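Aminoglycoside 6-N-acetyltransferase type Ib11 (Salmonella typhimurium, PDB 2PR8) probably transfers the acetyl group of acetyl-CoA to the 6'-amino group of aminoglycosides such as kanamycin B, giving its host resistance to these antibiotics. Local coordinates at residues A[18-23]-A[55-60]; A[31-36]-A[109-114]; A[79-84]-A[103-108]; A[118-123]-A[151-156]. All blocks are in the same frame, centred on the assembly; numbering follows the deposited sequence.

Contact 1 (A[18-23]-A[55-60])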
loop_
_atom_site.group_PDB
_atom_site.type_symbol
_atom_site.label_atom_id
_atom_site.label_comp_id
_atom_site.label_asym_id
_atom_site.label_seq_id
_atom_site.Cartn_x
_atom_site.Cartn_y
_atom_site.Cartn_z
ATOM N N MET A 18 3.565 10.517 4.718
ATOM C CA MET A 18 4.905 10.764 4.264
ATOM C C MET A 18 4.867 10.792 2.741
ATOM O O MET A 18 4.178 9.994 2.120
ATOM C CB MET A 18 5.867 9.678 4.744
ATOM C CG MET A 18 7.300 9.982 4.386
ATOM S SD MET A 18 8.329 8.570 4.024
ATOM C CE MET A 18 9.931 9.227 4.377
ATOM N N THR A 19 5.636 11.687 2.146
ATOM C CA THR A 19 5.699 11.772 0.683
ATOM C C THR A 19 7.140 11.660 0.274
ATOM O O THR A 19 8.018 11.639 1.144
ATOM C CB THR A 19 5.050 13.072 0.133
ATOM O OG1 THR A 19 5.787 14.204 0.578
ATOM C CG2 THR A 19 3.605 13.191 0.585
ATOM N N GLU A 20 7.404 11.590 -1.030
ATOM C CA GLU A 20 8.770 11.362 -1.481
ATOM C C GLU A 20 9.737 12.471 -1.086
ATOM O O GLU A 20 10.890 12.222 -0.759
ATOM C CB GLU A 20 8.800 11.125 -2.948
ATOM C CG GLU A 20 8.218 9.791 -3.259
ATOM C CD GLU A 20 8.267 9.502 -4.734
ATOM O OE1 GLU A 20 9.136 10.068 -5.404
ATOM O OE2 GLU A 20 7.464 8.691 -5.207
ATOM N N HIS A 21 9.243 13.699 -1.024
ATOM C CA HIS A 21 10.110 14.762 -0.546
ATOM C C HIS A 21 10.675 14.476 0.859
ATOM O O HIS A 21 11.754 14.935 1.189
ATOM C CB HIS A 21 9.418 16.132 -0.598
ATOM C CG HIS A 21 10.226 17.215 0.051
ATOM N ND1 HIS A 21 9.868 17.796 1.250
ATOM C CD2 HIS A 21 11.406 17.772 -0.301
ATOM C CE1 HIS A 21 10.778 18.695 1.587
ATOM N NE2 HIS A 21 11.720 18.702 0.659
ATOM N N ASP A 22 9.973 13.674 1.652
ATOM C CA ASP A 22 10.424 13.336 2.995
ATOM C C ASP A 22 11.560 12.331 3.029
ATOM O O ASP A 22 12.174 12.127 4.077
ATOM C CB ASP A 22 9.259 12.806 3.826
ATOM C CG ASP A 22 8.124 13.785 3.887
ATOM O OD1 ASP A 22 8.404 15.015 4.022
ATOM O OD2 ASP A 22 6.958 13.333 3.771
ATOM N N LEU A 23 11.836 11.699 1.901
ATOM C CA LEU A 23 12.822 10.632 1.893
ATOM C C LEU A 23 14.239 11.139 2.216
ATOM O O LEU A 23 14.982 10.453 2.944
ATOM C CB LEU A 23 12.791 9.854 0.586
ATOM C CG LEU A 23 11.598 8.951 0.239
ATOM C CD1 LEU A 23 11.740 8.502 -1.221
ATOM C CD2 LEU A 23 11.440 7.732 1.178
ATOM N N TYR A 55 11.874 2.719 1.433
ATOM C CA TYR A 55 10.756 3.519 1.901
ATOM C C TYR A 55 9.943 4.236 0.841
ATOM O O TYR A 55 8.956 4.929 1.154
ATOM C CB TYR A 55 11.253 4.538 2.900
ATOM C CG TYR A 55 11.726 3.896 4.183
ATOM C CD1 TYR A 55 10.842 3.646 5.209
ATOM C CD2 TYR A 55 13.064 3.567 4.361
ATOM C CE1 TYR A 55 11.278 3.097 6.407
ATOM C CE2 TYR A 55 13.512 3.017 5.558
ATOM C CZ TYR A 55 12.616 2.784 6.571
ATOM O OH TYR A 55 13.052 2.242 7.766
ATOM N N LEU A 56 10.308 4.040 -0.414
ATOM C CA LEU A 56 9.475 4.599 -1.490
ATOM C C LEU A 56 8.008 4.262 -1.214
ATOM O O LEU A 56 7.673 3.085 -0.999
ATOM C CB LEU A 56 9.879 4.003 -2.822
ATOM C CG LEU A 56 9.215 4.735 -3.987
ATOM C CD1 LEU A 56 9.818 6.180 -4.034
ATOM C CD2 LEU A 56 9.480 3.936 -5.250
ATOM N N PRO A 57 7.128 5.281 -1.145
ATOM C CA PRO A 57 5.713 4.954 -0.929
ATOM C C PRO A 57 5.133 3.834 -1.817
ATOM O O PRO A 57 4.404 2.962 -1.322
ATOM C CB PRO A 57 5.026 6.305 -1.148
ATOM C CG PRO A 57 6.011 7.274 -0.574
ATOM C CD PRO A 57 7.363 6.736 -1.104
ATOM N N SER A 58 5.406 3.871 -3.126
ATOM C CA SER A 58 4.995 2.786 -4.040
ATOM C C SER A 58 5.507 1.384 -3.643
ATOM O O SER A 58 4.803 0.387 -3.841
ATOM C CB SER A 58 5.481 3.096 -5.433
ATOM O OG SER A 58 4.787 4.239 -5.907
ATOM N N VAL A 59 6.712 1.304 -3.090
ATOM C CA VAL A 59 7.214 0.008 -2.644
ATOM C C VAL A 59 6.470 -0.474 -1.398
ATOM O O VAL A 59 6.212 -1.654 -1.249
ATOM C CB VAL A 59 8.755 -0.049 -2.360
ATOM C CG1 VAL A 59 9.596 0.289 -3.596
ATOM C CG2 VAL A 59 9.138 0.823 -1.251
ATOM N N LEU A 60 6.170 0.451 -0.494
ATOM C CA LEU A 60 5.425 0.129 0.736
ATOM C C LEU A 60 3.991 -0.284 0.412
ATOM O O LEU A 60 3.413 -1.179 1.048
ATOM C CB LEU A 60 5.459 1.345 1.681
ATOM C CG LEU A 60 6.847 1.645 2.264
ATOM C CD1 LEU A 60 6.781 2.863 3.186
ATOM C CD2 LEU A 60 7.408 0.431 3.013
HETATM O O HOH W 1 6.170 6.229 -4.817
#
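Tyr55 meets Leu23 through its CB, which Leu23 CD2 approaches to 3.6 Å; the phenol ring then runs on away from 18-23. Next comes Leu56, with CG anti to its backbone N (chi1 -170°), a rotation that brings CD1 back to the first segment. There Leu56 CD1 sits 4.1 Å from Leu23 CD1 and 3.6 Å from Glu20 OE2, so one methyl touches both a leucine branch and a carboxylate end. Leu56 is also the N-cap of helix 57-62. Pro57 opens that helix and its ring slants across the extended Glu20 chain, Pro57 CD being 3.8 Å from Glu20 CG. At Ser58 the contact turns polar: water 1 accepts from Ser58 N at 3.0 Å and donates to Glu20 OE2 at 2.8 Å. The water thus ties a first-turn N-H to a carboxylate whose negative charge would probably suit a helix start. Across from it, 18-23 is held in a type I turn from Thr19 to Asp22, and Thr19 N donates to Asp22 OD2 at 2.7 Å. This is the region of the GNAT fold between the first two strands, where the turn into helix 22-30 meets the start of helix 57-62, and it touches the dimer partner: Ser58 OG bonds to Met18 O of the second subunit, and the reverse pair forms as well. Glu20 N bonds to Glu20 OE2 of the second subunit. Within the chain, Tyr55 packs on Leu26 and Leu30 of helix 22-30, Met18 rests on Pro67 and Ile69 of strand 65-72, and Leu60 reaches Tyr79 and Gln81 of strand 75-84.

Contact 2 (A[31-36]-A[109-114])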
loop_
_atom_site.group_PDB
_atom_site.type_symbol
_atom_site.label_atom_id
_atom_site.label_comp_id
_atom_site.label_asym_id
_atom_site.label_seq_id
_atom_site.Cartn_x
_atom_site.Cartn_y
_atom_site.Cartn_z
ATOM N N ASN A 31 20.570 8.355 9.685
ATOM C CA ASN A 31 21.954 8.764 10.070
ATOM C C ASN A 31 22.001 9.720 11.279
ATOM O O ASN A 31 22.722 10.748 11.280
ATOM C CB ASN A 31 22.674 9.411 8.891
ATOM C CG ASN A 31 23.083 8.415 7.846
ATOM O OD1 ASN A 31 24.053 7.682 8.037
ATOM N ND2 ASN A 31 22.356 8.374 6.722
ATOM N N ARG A 32 21.188 9.424 12.280
ATOM C CA ARG A 32 21.230 10.082 13.578
ATOM C C ARG A 32 20.931 8.973 14.550
ATOM O O ARG A 32 21.395 8.944 15.681
ATOM C CB ARG A 32 20.112 11.124 13.706
ATOM C CG ARG A 32 20.410 12.494 13.096
ATOM C CD ARG A 32 19.256 13.444 13.426
ATOM N NE ARG A 32 19.236 14.614 12.548
ATOM C CZ ARG A 32 18.337 15.580 12.622
ATOM N NH1 ARG A 32 17.369 15.532 13.532
ATOM N NH2 ARG A 32 18.407 16.597 11.779
ATOM N N SER A 33 20.103 8.067 14.073
ATOM C CA SER A 33 19.531 7.014 14.866
ATOM C C SER A 33 20.424 5.806 14.723
ATOM O O SER A 33 20.173 4.756 15.336
ATOM C CB SER A 33 18.130 6.713 14.327
ATOM O OG SER A 33 17.370 7.909 14.297
ATOM N N HIS A 34 21.472 5.956 13.908
ATOM C CA HIS A 34 22.362 4.837 13.671
ATOM C C HIS A 34 23.214 4.457 14.897
ATOM O O HIS A 34 24.118 5.188 15.309
ATOM C CB HIS A 34 23.241 5.052 12.456
ATOM C CG HIS A 34 23.981 3.823 12.046
ATOM N ND1 HIS A 34 23.348 2.727 11.509
ATOM C CD2 HIS A 34 25.293 3.503 12.122
ATOM C CE1 HIS A 34 24.243 1.792 11.245
ATOM N NE2 HIS A 34 25.430 2.241 11.608
ATOM N N ILE A 35 22.910 3.288 15.437
ATOM C CA ILE A 35 23.601 2.726 16.614
ATOM C C ILE A 35 24.059 1.343 16.201
ATOM O O ILE A 35 23.268 0.559 15.693
ATOM C CB ILE A 35 22.661 2.669 17.879
ATOM C CG1 ILE A 35 22.429 4.059 18.480
ATOM C CG2 ILE A 35 23.167 1.703 18.976
ATOM C CD1 ILE A 35 23.698 4.847 18.909
ATOM N N VAL A 36 25.350 1.089 16.327
ATOM C CA VAL A 36 25.892 -0.256 16.197
ATOM C C VAL A 36 26.104 -0.800 17.625
ATOM O O VAL A 36 26.923 -0.276 18.395
ATOM C CB VAL A 36 27.175 -0.248 15.361
ATOM C CG1 VAL A 36 27.852 -1.610 15.317
ATOM C CG2 VAL A 36 26.873 0.226 13.930
ATOM N N ALA A 109 9.612 6.715 15.400
ATOM C CA ALA A 109 8.784 7.868 15.733
ATOM C C ALA A 109 9.548 9.008 16.442
ATOM O O ALA A 109 9.012 10.108 16.620
ATOM C CB ALA A 109 7.562 7.429 16.540
ATOM N N ASN A 110 10.797 8.763 16.831
ATOM C CA ASN A 110 11.646 9.885 17.280
ATOM C C ASN A 110 12.920 9.888 16.500
ATOM O O ASN A 110 13.961 10.119 17.062
ATOM C CB ASN A 110 11.963 9.812 18.788
ATOM C CG ASN A 110 12.491 11.150 19.340
ATOM O OD1 ASN A 110 12.026 12.231 18.925
ATOM N ND2 ASN A 110 13.441 11.082 20.303
ATOM N N ALA A 111 12.863 9.595 15.203
ATOM C CA ALA A 111 14.123 9.333 14.505
ATOM C C ALA A 111 14.948 10.621 14.378
ATOM O O ALA A 111 16.166 10.554 14.137
ATOM C CB ALA A 111 13.911 8.662 13.122
ATOM N N SER A 112 14.301 11.770 14.588
ATOM C CA SER A 112 15.001 13.060 14.531
ATOM C C SER A 112 15.885 13.296 15.775
ATOM O O SER A 112 16.638 14.276 15.826
ATOM C CB SER A 112 14.020 14.209 14.394
ATOM O OG SER A 112 13.273 14.330 15.570
ATOM N N GLN A 113 15.735 12.418 16.770
ATOM C CA GLN A 113 16.435 12.499 18.048
ATOM C C GLN A 113 16.179 13.784 18.818
ATOM O O GLN A 113 17.115 14.447 19.259
ATOM C CB GLN A 113 17.940 12.252 17.884
ATOM C CG GLN A 113 18.269 10.792 17.587
ATOM C CD GLN A 113 17.535 9.835 18.501
ATOM O OE1 GLN A 113 16.794 8.977 18.037
ATOM N NE2 GLN A 113 17.702 10.000 19.799
ATOM N N LEU A 114 14.908 14.152 18.918
ATOM C CA LEU A 114 14.426 15.093 19.927
ATOM C C LEU A 114 14.797 14.585 21.327
ATOM O O LEU A 114 14.849 13.364 21.576
ATOM C CB LEU A 114 12.913 15.211 19.824
ATOM C CG LEU A 114 12.284 16.517 19.321
ATOM C CD1 LEU A 114 12.864 17.062 17.964
ATOM C CD2 LEU A 114 10.767 16.320 19.280
#
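Arg32 reaches across to Ser112 with its NH1, which donates to Ser112 O at 2.7 Å. The bond is bent, 142° at the hydrogen, although the oxygen lies close to the guanidinium plane. The arginine chain stays extended from CG to NE, and on the way Arg32 CD passes 3.6 Å from the same Ser112 O. Ser33 is the second point of touch: its OG lies 3.7 Å from Ala111 CB, while its hydrogen bond goes to Trp29 O, back in helix 22-30. Gln113 adds its aliphatic part, with CG 4.1 Å from Arg32 O. All three partners belong to the loop between strand 101-105 and helix 120-130, which in the GNAT fold leads into the CoA-binding turn; Gly115, just beyond, is one of the CoA contacts. A type I turn from Asn110 to Gln113, closed by Gln113 N to Asn110 O at 2.9 Å, shapes the loop, and the carbonyl that Arg32 grips belongs to one of its two central residues. Asn110 ND2 braces the turn further by donating to Leu114 O at 3.0 Å. Outside the two segments, Ser112 OG bonds to Ile77 O, and Trp29 packs against both Ala111 and Ser112.

Contact 3 (A[79-84]-A[103-108])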
loop_
_atom_site.group_PDB
_atom_site.type_symbol
_atom_site.label_atom_id
_atom_site.label_comp_id
_atom_site.label_asym_id
_atom_site.label_seq_id
_atom_site.Cartn_x
_atom_site.Cartn_y
_atom_site.Cartn_z
ATOM N N TYR A 79 9.193 9.188 12.030
ATOM C CA TYR A 79 8.567 8.387 11.001
ATOM C C TYR A 79 7.748 7.318 11.695
ATOM O O TYR A 79 8.176 6.723 12.678
ATOM C CB TYR A 79 9.635 7.759 10.102
ATOM C CG TYR A 79 9.101 6.781 9.096
ATOM C CD1 TYR A 79 8.728 7.199 7.800
ATOM C CD2 TYR A 79 8.963 5.456 9.423
ATOM C CE1 TYR A 79 8.205 6.294 6.868
ATOM C CE2 TYR A 79 8.445 4.538 8.501
ATOM C CZ TYR A 79 8.081 4.960 7.218
ATOM O OH TYR A 79 7.569 4.027 6.326
ATOM N N ALA A 80 6.556 7.073 11.168
ATOM C CA ALA A 80 5.729 5.965 11.641
ATOM C C ALA A 80 5.146 5.240 10.413
ATOM O O ALA A 80 5.080 5.818 9.336
ATOM C CB ALA A 80 4.627 6.499 12.558
ATOM N N GLN A 81 4.719 3.990 10.600
ATOM C CA GLN A 81 4.063 3.173 9.564
ATOM C C GLN A 81 2.887 2.418 10.181
ATOM O O GLN A 81 2.956 1.972 11.330
ATOM C CB GLN A 81 5.004 2.072 9.097
ATOM C CG GLN A 81 5.880 2.433 8.074
ATOM C CD GLN A 81 6.880 1.341 7.754
ATOM O OE1 GLN A 81 6.802 0.216 8.234
ATOM N NE2 GLN A 81 7.818 1.684 6.945
ATOM N N SER A 82 1.798 2.271 9.433
ATOM C CA SER A 82 0.752 1.309 9.795
ATOM C C SER A 82 0.789 0.248 8.705
ATOM O O SER A 82 1.302 0.514 7.627
ATOM C CB SER A 82 -0.615 1.998 9.872
ATOM O OG SER A 82 -0.986 2.527 8.591
ATOM N N TYR A 83 0.288 -0.959 8.980
ATOM C CA TYR A 83 0.296 -2.026 7.989
ATOM C C TYR A 83 -0.960 -2.842 8.217
ATOM O O TYR A 83 -1.481 -2.828 9.327
ATOM C CB TYR A 83 1.549 -2.903 8.130
ATOM C CG TYR A 83 1.761 -3.432 9.548
ATOM C CD1 TYR A 83 1.236 -4.679 9.917
ATOM C CD2 TYR A 83 2.479 -2.698 10.518
ATOM C CE1 TYR A 83 1.357 -5.166 11.173
ATOM C CE2 TYR A 83 2.655 -3.214 11.828
ATOM C CZ TYR A 83 2.079 -4.464 12.114
ATOM O OH TYR A 83 2.150 -5.038 13.349
ATOM N N VAL A 84 -1.456 -3.503 7.170
ATOM C CA VAL A 84 -2.491 -4.524 7.304
ATOM C C VAL A 84 -1.819 -5.775 7.887
ATOM O O VAL A 84 -0.859 -6.274 7.301
ATOM C CB VAL A 84 -3.136 -4.833 5.930
ATOM C CG1 VAL A 84 -4.278 -5.872 6.097
ATOM C CG2 VAL A 84 -3.705 -3.530 5.302
ATOM N N GLY A 103 -1.752 -2.856 12.160
ATOM C CA GLY A 103 -0.678 -2.754 13.132
ATOM C C GLY A 103 0.008 -1.412 12.953
ATOM O O GLY A 103 -0.059 -0.825 11.860
ATOM N N ILE A 104 0.641 -0.928 14.031
ATOM C CA ILE A 104 1.438 0.291 14.007
ATOM C C ILE A 104 2.884 0.033 14.394
ATOM O O ILE A 104 3.169 -0.861 15.203
ATOM C CB ILE A 104 0.854 1.417 14.883
ATOM C CG1 ILE A 104 0.793 0.982 16.365
ATOM C CG2 ILE A 104 -0.540 1.830 14.335
ATOM C CD1 ILE A 104 0.535 2.072 17.328
ATOM N N ASP A 105 3.789 0.758 13.736
ATOM C CA ASP A 105 5.207 0.635 13.978
ATOM C C ASP A 105 5.726 2.024 14.313
ATOM O O ASP A 105 5.864 2.891 13.456
ATOM C CB ASP A 105 5.911 0.046 12.745
ATOM C CG ASP A 105 7.425 -0.040 12.908
ATOM O OD1 ASP A 105 7.972 0.357 13.985
ATOM O OD2 ASP A 105 8.064 -0.528 11.945
ATOM N N LEU A 106 6.004 2.245 15.582
ATOM C CA LEU A 106 6.493 3.540 16.043
ATOM C C LEU A 106 8.012 3.491 16.227
ATOM O O LEU A 106 8.597 4.404 16.765
ATOM C CB LEU A 106 5.793 3.899 17.369
ATOM C CG LEU A 106 4.271 4.060 17.309
ATOM C CD1 LEU A 106 3.687 4.539 18.627
ATOM C CD2 LEU A 106 3.896 5.057 16.218
ATOM N N SER A 107 8.663 2.428 15.767
ATOM C CA SER A 107 10.103 2.297 16.009
ATOM C C SER A 107 10.923 3.534 15.597
ATOM O O SER A 107 11.938 3.825 16.228
ATOM C CB SER A 107 10.661 1.011 15.409
ATOM O OG SER A 107 10.713 1.078 14.008
ATOM N N LEU A 108 10.481 4.259 14.559
ATOM C CA LEU A 108 11.200 5.453 14.075
ATOM C C LEU A 108 10.526 6.760 14.434
ATOM O O LEU A 108 10.823 7.785 13.834
ATOM C CB LEU A 108 11.465 5.406 12.560
ATOM C CG LEU A 108 12.316 4.228 12.101
ATOM C CD1 LEU A 108 12.364 4.090 10.544
ATOM C CD2 LEU A 108 13.732 4.236 12.735
HETATM O O HOH W 2 8.400 3.823 12.608
HETATM O O HOH W 3 6.303 -2.232 10.590
HETATM O O HOH W 4 2.952 -3.661 15.383
#
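Gln81 and Asp105 form a hydrogen-bonded antiparallel pair, with Asp105 N donating to Gln81 O at 2.8 Å; Tyr83 and Gly103 form the next such pair, where Gly103 N donates to Tyr83 O at 2.8 Å. These are neighbouring central strands of the GNAT sheet, 75-84 and 101-105. At the other end Tyr79 N reaches Leu108 O at 2.8 Å, almost straight at 173°, yet this is one residue beyond the pairing that the other two set. Water 2 fills in at the slip, donating to Asp105 O (2.8 Å) and to Tyr79 O, and accepting from Leu108 N. Asp105 shapes the departing chain as well: its OD1 takes Ser107 N at 2.8 Å, an Asx turn, and Ser107 OG as a second donor. Leu108, a CoA contact, packs its CD1 3.8 Å from Tyr79 CD2. On the other side of the sheet Ala80 CB lies 4.0 Å from Leu106 CD2, and Ile104 faces Leu126 and Leu130 of helix 120-130. Tyr83 turns the opposite way. With CG between its backbone N and carbonyl carbon (chi1 53°), its ring folds across the neighbouring strand, and its OH reaches Gln140 and, through water 4, Ile104 O. Over one face of that ring Gly103 makes a CH-pi contact, its CA 3.7 Å from the Tyr83 ring centroid.

Contact 4 (A[118-123]-A[151-156])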
loop_
_atom_site.group_PDB
_atom_site.type_symbol
_atom_site.label_atom_id
_atom_site.label_comp_id
_atom_site.label_asym_id
_atom_site.label_seq_id
_atom_site.Cartn_x
_atom_site.Cartn_y
_atom_site.Cartn_z
ATOM N N LEU A 118 7.421 11.970 21.981
ATOM C CA LEU A 118 5.990 12.238 22.050
ATOM C C LEU A 118 5.447 10.904 22.549
ATOM O O LEU A 118 5.646 9.873 21.909
ATOM C CB LEU A 118 5.433 12.574 20.676
ATOM C CG LEU A 118 6.278 13.376 19.678
ATOM C CD1 LEU A 118 5.494 13.500 18.395
ATOM C CD2 LEU A 118 6.631 14.749 20.219
ATOM N N GLY A 119 4.827 10.863 23.709
ATOM C CA GLY A 119 4.537 9.542 24.244
ATOM C C GLY A 119 3.177 9.132 23.752
ATOM O O GLY A 119 2.970 8.923 22.558
ATOM N N THR A 120 2.233 9.096 24.674
ATOM C CA THR A 120 0.917 8.569 24.382
ATOM C C THR A 120 0.162 9.522 23.477
ATOM O O THR A 120 -0.724 9.090 22.741
ATOM C CB THR A 120 0.170 8.084 25.701
ATOM O OG1 THR A 120 -1.065 8.795 25.924
ATOM C CG2 THR A 120 1.086 8.190 26.886
ATOM N N LYS A 121 0.574 10.797 23.444
ATOM C CA LYS A 121 -0.020 11.768 22.525
ATOM C C LYS A 121 0.136 11.286 21.083
ATOM O O LYS A 121 -0.794 11.353 20.280
ATOM C CB LYS A 121 0.648 13.154 22.649
ATOM C CG LYS A 121 0.020 14.123 23.668
ATOM C CD LYS A 121 0.796 15.460 23.677
ATOM C CE LYS A 121 0.191 16.467 24.628
ATOM N NZ LYS A 121 -0.849 17.328 23.972
ATOM N N LEU A 122 1.344 10.822 20.762
ATOM C CA LEU A 122 1.650 10.302 19.455
ATOM C C LEU A 122 0.756 9.093 19.151
ATOM O O LEU A 122 0.179 9.024 18.073
ATOM C CB LEU A 122 3.105 9.861 19.420
ATOM C CG LEU A 122 3.846 9.519 18.123
ATOM C CD1 LEU A 122 4.727 8.317 18.396
ATOM C CD2 LEU A 122 2.959 9.296 16.910
ATOM N N VAL A 123 0.683 8.140 20.090
ATOM C CA VAL A 123 -0.090 6.901 19.890
ATOM C C VAL A 123 -1.569 7.209 19.651
ATOM O O VAL A 123 -2.182 6.595 18.792
ATOM C CB VAL A 123 0.015 5.927 21.088
ATOM C CG1 VAL A 123 -0.800 4.655 20.838
ATOM C CG2 VAL A 123 1.481 5.570 21.391
ATOM N N ILE A 151 4.963 -0.181 26.735
ATOM C CA ILE A 151 3.753 -0.937 27.064
ATOM C C ILE A 151 2.798 -0.040 27.845
ATOM O O ILE A 151 1.613 0.080 27.504
ATOM C CB ILE A 151 4.090 -2.251 27.847
ATOM C CG1 ILE A 151 4.800 -3.244 26.912
ATOM C CG2 ILE A 151 2.824 -2.867 28.472
ATOM C CD1 ILE A 151 5.452 -4.453 27.567
ATOM N N ARG A 152 3.333 0.630 28.872
ATOM C CA ARG A 152 2.531 1.596 29.626
ATOM C C ARG A 152 1.985 2.715 28.761
ATOM O O ARG A 152 0.844 3.106 28.942
ATOM C CB ARG A 152 3.275 2.183 30.849
ATOM C CG ARG A 152 2.342 3.085 31.684
ATOM C CD ARG A 152 1.307 2.230 32.459
ATOM N NE ARG A 152 -0.003 2.872 32.480
ATOM C CZ ARG A 152 -1.172 2.233 32.442
ATOM N NH1 ARG A 152 -1.219 0.901 32.383
ATOM N NH2 ARG A 152 -2.309 2.935 32.460
ATOM N N CYS A 153 2.790 3.276 27.865
ATOM C CA CYS A 153 2.271 4.318 26.952
ATOM C C CYS A 153 1.116 3.814 26.080
ATOM O O CYS A 153 0.115 4.509 25.888
ATOM C CB CYS A 153 3.358 4.836 26.000
ATOM S SG CYS A 153 4.491 6.008 26.692
ATOM N N TYR A 154 1.270 2.608 25.541
ATOM C CA TYR A 154 0.198 2.027 24.736
ATOM C C TYR A 154 -1.074 1.837 25.577
ATOM O O TYR A 154 -2.169 2.151 25.096
ATOM C CB TYR A 154 0.606 0.713 24.085
ATOM C CG TYR A 154 1.644 0.820 22.965
ATOM C CD1 TYR A 154 1.406 1.604 21.815
ATOM C CD2 TYR A 154 2.820 0.107 23.032
ATOM C CE1 TYR A 154 2.335 1.682 20.787
ATOM C CE2 TYR A 154 3.765 0.181 22.023
ATOM C CZ TYR A 154 3.516 0.979 20.901
ATOM O OH TYR A 154 4.447 1.026 19.891
ATOM N N GLU A 155 -0.928 1.321 26.814
ATOM C CA GLU A 155 -2.083 1.151 27.729
ATOM C C GLU A 155 -2.774 2.488 28.029
ATOM O O GLU A 155 -4.005 2.607 27.965
ATOM C CB GLU A 155 -1.683 0.441 29.029
ATOM C CG GLU A 155 -1.202 -1.021 28.829
ATOM C CD GLU A 155 -0.747 -1.680 30.138
ATOM O OE1 GLU A 155 -0.357 -0.949 31.042
ATOM O OE2 GLU A 155 -0.791 -2.914 30.257
ATOM N N LYS A 156 -1.986 3.510 28.325
ATOM C CA LYS A 156 -2.545 4.856 28.534
ATOM C C LYS A 156 -3.317 5.360 27.295
ATOM O O LYS A 156 -4.267 6.173 27.394
ATOM C CB LYS A 156 -1.420 5.839 28.893
ATOM C CG LYS A 156 -0.788 5.619 30.276
ATOM C CD LYS A 156 -0.121 6.927 30.755
ATOM C CE LYS A 156 0.811 6.656 31.937
ATOM N NZ LYS A 156 1.209 7.872 32.739
#
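Val123 has CG1 anti to its backbone N (chi1 -180°), which turns both methyls to Tyr154; the tyrosine, with CG anti to its own carbonyl carbon (chi1 -70°), starts out away from 118-123 and brings its ring back. The two side chains cross at about a right angle. Val123 CG1 comes to the ring edge, 3.9 Å from Tyr154 CD1, while Val123 CG2 is 4.0 Å from Tyr154 CE1. A turn earlier on the helix, Thr120 CB lies 3.6 Å from Cys153 O. Thr120 CG2 is 4.0 Å from both Cys153 SG and Lys156 CB, but the side chain is modelled in an eclipsed rotation, so this methyl is less sure. Lys156 then leads its chain away. The contact is therefore one of van der Waals packing, although it joins two helix ends of the GNAT CoA site. Gly119, the N-cap of helix 120-130, and Thr120, Arg152, Tyr154 and Lys156 all contact CoA when it is bound; in this chain, without CoA, Tyr154 OH bonds to a molecule probably left from the crystallisation buffer. Farther in, Val123 rests on Leu106 and Phe159, Phe159 meets the Tyr154 ring edge-to-face, and Ile151 and Tyr154 seat helix 148-156 on Met175 of strand 170-178.

Contact 3 lies nearest the centre of the chain and is the one built on a ladder of backbone hydrogen bonds; the other three are more peripheral, and in each at least one side of the contact is a side chain. Contacts 1 and 3 share a seam, where Tyr55, Met18 and Leu60 pack on Tyr79. Contact 4 meets contact 3 through Leu106 and Ile104, and its chemistry is apolar, unlike the water-bridged carboxylate of contact 1 or the arginine-carbonyl bond of contact 2. Contact 2 is a loop-to-loop meeting, linked to both contacts 3 and 4 by Ala109. Contacts 1 and 4 lie on opposite sides of the chain's centre, at the dimer interface and the CoA site respectively.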